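Local coordinates for protein Tv2483 (Treponema vincentii, PDB 6DET) that selectively binds L-arginine as the lipoprotein solute-binding component, probably, of an ABC-type amino-acid importer, at residues A[139-147]-A[185-193]. Numbering follows the deposited sequence.
Sequences QLQNRTIAV and GTCDAIVVD. With ARG (arginine), chain B.
D188 reaches across to the backbone of T144 with its side chain, and its own N-H donates back to T144 O, a worked example of how a carboxylate can join two parallel strands at the N-terminal end of their pairing. T144 N donates almost straight (174°) to the anti lone pair of D188 OD2 at 3.0 Å, while D188 N returns a 2.8 Å bond to T144 O. A189 N adds only a weak bond to that same carbonyl. Beyond this the regular ladder takes over: A146 N binds A189 O at 2.9 Å, and V191 N binds A146 O at 3.0 Å.

Side chains fill both faces of the pair. On one, A146 CB touches both C187 SG and I190 CG2; on the other, A189 CB meets L140 CD2 at 3.8 Å and I145 CG2 touches V191 CG2. V147 CG1 rests alongside V191 CG2 at 3.8 Å.

R143 lies athwart D188, its CB and CD packed against the carboxylate. Bent at chi2 (-74°), its chain turns back so that NE donates in plane to Q139 O. D188 OD1 lies 4.4 Å from R143 NH1, well out of the guanidinium plane, so any attraction is probably a matter of charge alone.

Farther out, strand 167-172 pairs with the other edge of 143-147, and helix 175-184 covers I190 and C187 in the crossover leading to strand 189-193. At that strand's end D193 OD2 accepts a 2.8 Å hydrogen bond from the amino N of the bound arginine; the D193 carboxylate is also held by K124 and Y219, at OD1 and OD2 respectively. The chemistry implies a division of labour: D188 ties the strands together, and D193 probably offers negative charge to the ligand's amino group.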
loop_
_atom_site.group_PDB
_atom_site.type_symbol
_atom_site.label_atom_id
_atom_site.label_comp_id
_atom_site.label_asym_id
_atom_site.label_seq_id
_atom_site.Cartn_x
_atom_site.Cartn_y
_atom_site.Cartn_z
ATOM N N GLN A 139 -23.272 -9.386 9.400
ATOM C CA GLN A 139 -22.982 -9.866 10.743
ATOM C C GLN A 139 -21.921 -9.030 11.445
ATOM O O GLN A 139 -21.597 -9.319 12.601
ATOM C CB GLN A 139 -22.534 -11.320 10.691
ATOM C CG GLN A 139 -23.648 -12.275 10.294
ATOM C CD GLN A 139 -23.134 -13.656 9.982
ATOM O OE1 GLN A 139 -22.122 -13.826 9.296
ATOM N NE2 GLN A 139 -23.838 -14.657 10.468
ATOM N N LEU A 140 -21.372 -8.022 10.783
ATOM C CA LEU A 140 -20.438 -7.109 11.419
ATOM C C LEU A 140 -21.152 -5.958 12.117
ATOM O O LEU A 140 -20.492 -5.139 12.768
ATOM C CB LEU A 140 -19.447 -6.564 10.386
ATOM C CG LEU A 140 -18.594 -7.560 9.591
ATOM C CD1 LEU A 140 -17.834 -6.839 8.496
ATOM C CD2 LEU A 140 -17.624 -8.329 10.474
ATOM N N GLN A 141 -22.480 -5.882 12.010
ATOM C CA GLN A 141 -23.216 -4.792 12.636
ATOM C C GLN A 141 -23.068 -4.849 14.145
ATOM O O GLN A 141 -23.088 -5.927 14.749
ATOM C CB GLN A 141 -24.695 -4.846 12.268
ATOM C CG GLN A 141 -24.974 -4.490 10.842
ATOM C CD GLN A 141 -26.440 -4.284 10.592
ATOM O OE1 GLN A 141 -27.135 -3.661 11.392
ATOM N NE2 GLN A 141 -26.927 -4.814 9.482
ATOM N N ASN A 142 -22.938 -3.668 14.760
ATOM C CA ASN A 142 -22.778 -3.553 16.209
ATOM C C ASN A 142 -21.555 -4.337 16.669
ATOM O O ASN A 142 -21.584 -5.034 17.684
ATOM C CB ASN A 142 -24.033 -4.022 16.957
ATOM C CG ASN A 142 -25.293 -3.326 16.488
ATOM O OD1 ASN A 142 -26.195 -3.957 15.937
ATOM N ND2 ASN A 142 -25.368 -2.023 16.711
ATOM N N ARG A 143 -20.483 -4.246 15.899
ATOM C CA ARG A 143 -19.210 -4.853 16.241
ATOM C C ARG A 143 -18.151 -3.764 16.302
ATOM O O ARG A 143 -18.376 -2.625 15.900
ATOM C CB ARG A 143 -18.794 -5.905 15.208
ATOM C CG ARG A 143 -19.808 -6.996 14.947
ATOM C CD ARG A 143 -19.889 -8.005 16.064
ATOM N NE ARG A 143 -20.744 -9.113 15.664
ATOM C CZ ARG A 143 -21.146 -10.088 16.472
ATOM N NH1 ARG A 143 -20.770 -10.107 17.745
ATOM N NH2 ARG A 143 -21.928 -11.049 16.001
ATOM N N THR A 144 -16.981 -4.142 16.789
ATOM C CA THR A 144 -15.797 -3.299 16.735
ATOM C C THR A 144 -14.846 -3.836 15.683
ATOM O O THR A 144 -14.510 -5.025 15.690
ATOM C CB THR A 144 -15.121 -3.266 18.104
ATOM O OG1 THR A 144 -16.027 -2.676 19.029
ATOM C CG2 THR A 144 -13.822 -2.468 18.072
ATOM N N ILE A 145 -14.386 -2.957 14.799
ATOM C CA ILE A 145 -13.536 -3.356 13.690
ATOM C C ILE A 145 -12.286 -2.496 13.712
ATOM O O ILE A 145 -12.374 -1.266 13.813
ATOM C CB ILE A 145 -14.249 -3.216 12.336
ATOM C CG1 ILE A 145 -15.574 -3.987 12.376
ATOM C CG2 ILE A 145 -13.309 -3.689 11.207
ATOM C CD1 ILE A 145 -16.375 -3.893 11.104
ATOM N N ALA A 146 -11.130 -3.142 13.625
ATOM C CA ALA A 146 -9.853 -2.442 13.701
ATOM C C ALA A 146 -9.347 -2.182 12.294
ATOM O O ALA A 146 -9.497 -3.018 11.393
ATOM C CB ALA A 146 -8.802 -3.230 14.493
ATOM N N VAL A 147 -8.753 -1.008 12.119
ATOM C CA VAL A 147 -8.164 -0.620 10.844
ATOM C C VAL A 147 -6.811 0.001 11.138
ATOM O O VAL A 147 -6.583 0.562 12.215
ATOM C CB VAL A 147 -9.065 0.357 10.052
ATOM C CG1 VAL A 147 -10.465 -0.226 9.894
ATOM C CG2 VAL A 147 -9.115 1.747 10.719
ATOM N N GLY A 185 -9.712 -10.269 21.115
ATOM C CA GLY A 185 -11.086 -9.901 21.383
ATOM C C GLY A 185 -11.290 -8.418 21.603
ATOM O O GLY A 185 -12.407 -8.001 21.941
ATOM N N THR A 186 -10.231 -7.619 21.450
ATOM C CA THR A 186 -10.339 -6.164 21.462
ATOM C C THR A 186 -11.192 -5.671 20.303
ATOM O O THR A 186 -11.786 -4.587 20.370
ATOM C CB THR A 186 -8.927 -5.574 21.397
ATOM O OG1 THR A 186 -8.228 -5.934 22.598
ATOM C CG2 THR A 186 -8.940 -4.060 21.234
ATOM N N CYS A 187 -11.242 -6.444 19.228
ATOM C CA CYS A 187 -12.139 -6.173 18.117
ATOM C C CYS A 187 -12.687 -7.505 17.631
ATOM O O CYS A 187 -12.155 -8.567 17.951
ATOM C CB CYS A 187 -11.432 -5.442 16.986
ATOM S SG CYS A 187 -10.162 -6.444 16.212
ATOM N N ASP A 188 -13.756 -7.432 16.839
ATOM C CA ASP A 188 -14.400 -8.602 16.254
ATOM C C ASP A 188 -13.957 -8.874 14.827
ATOM O O ASP A 188 -14.152 -9.989 14.327
ATOM C CB ASP A 188 -15.915 -8.416 16.253
ATOM C CG ASP A 188 -16.458 -8.095 17.621
ATOM O OD1 ASP A 188 -16.547 -9.039 18.418
ATOM O OD2 ASP A 188 -16.807 -6.918 17.874
ATOM N N ALA A 189 -13.398 -7.875 14.162
ATOM C CA ALA A 189 -12.928 -8.014 12.798
ATOM C C ALA A 189 -11.883 -6.941 12.547
ATOM O O ALA A 189 -11.785 -5.971 13.305
ATOM C CB ALA A 189 -14.061 -7.870 11.800
ATOM N N ILE A 190 -11.142 -7.113 11.447
ATOM C CA ILE A 190 -10.153 -6.146 10.982
ATOM C C ILE A 190 -10.282 -5.966 9.476
ATOM O O ILE A 190 -10.748 -6.854 8.752
ATOM C CB ILE A 190 -8.711 -6.562 11.323
ATOM C CG1 ILE A 190 -8.265 -7.766 10.479
ATOM C CG2 ILE A 190 -8.580 -6.829 12.827
ATOM C CD1 ILE A 190 -6.861 -8.240 10.743
ATOM N N VAL A 191 -9.824 -4.813 9.013
ATOM C CA VAL A 191 -9.671 -4.517 7.583
ATOM C C VAL A 191 -8.199 -4.647 7.224
ATOM O O VAL A 191 -7.327 -4.090 7.912
ATOM C CB VAL A 191 -10.176 -3.108 7.233
ATOM C CG1 VAL A 191 -9.936 -2.814 5.736
ATOM C CG2 VAL A 191 -11.609 -2.968 7.550
ATOM N N VAL A 192 -7.910 -5.376 6.146
ATOM C CA VAL A 192 -6.556 -5.481 5.620
ATOM C C VAL A 192 -6.649 -5.360 4.107
ATOM O O VAL A 192 -7.732 -5.467 3.519
ATOM C CB VAL A 192 -5.864 -6.798 6.027
ATOM C CG1 VAL A 192 -5.699 -6.873 7.546
ATOM C CG2 VAL A 192 -6.667 -8.017 5.562
ATOM N N ASP A 193 -5.501 -5.094 3.474
ATOM C CA ASP A 193 -5.430 -5.092 2.017
ATOM C C ASP A 193 -5.143 -6.507 1.546
ATOM O O ASP A 193 -4.262 -7.193 2.085
ATOM C CB ASP A 193 -4.349 -4.156 1.455
ATOM C CG ASP A 193 -4.648 -2.676 1.647
ATOM O OD1 ASP A 193 -5.759 -2.295 2.062
ATOM O OD2 ASP A 193 -3.732 -1.861 1.334
HETATM N N ARG B . -3.244 0.912 1.184
HETATM C CA ARG B . -2.949 1.575 2.480
HETATM C C ARG B . -2.939 3.087 2.284
HETATM O O ARG B . -2.774 3.535 1.133
HETATM C CB ARG B . -1.601 1.120 3.037
HETATM C CG ARG B . -1.550 -0.347 3.446
HETATM C CD ARG B . -0.175 -0.808 3.921
HETATM N NE ARG B . 0.199 -0.118 5.140
HETATM C CZ ARG B . 1.127 0.828 5.227
HETATM N NH1 ARG B . 1.328 1.404 6.415
HETATM N NH2 ARG B . 1.827 1.212 4.158
HETATM O OXT ARG B . -3.073 3.838 3.260
#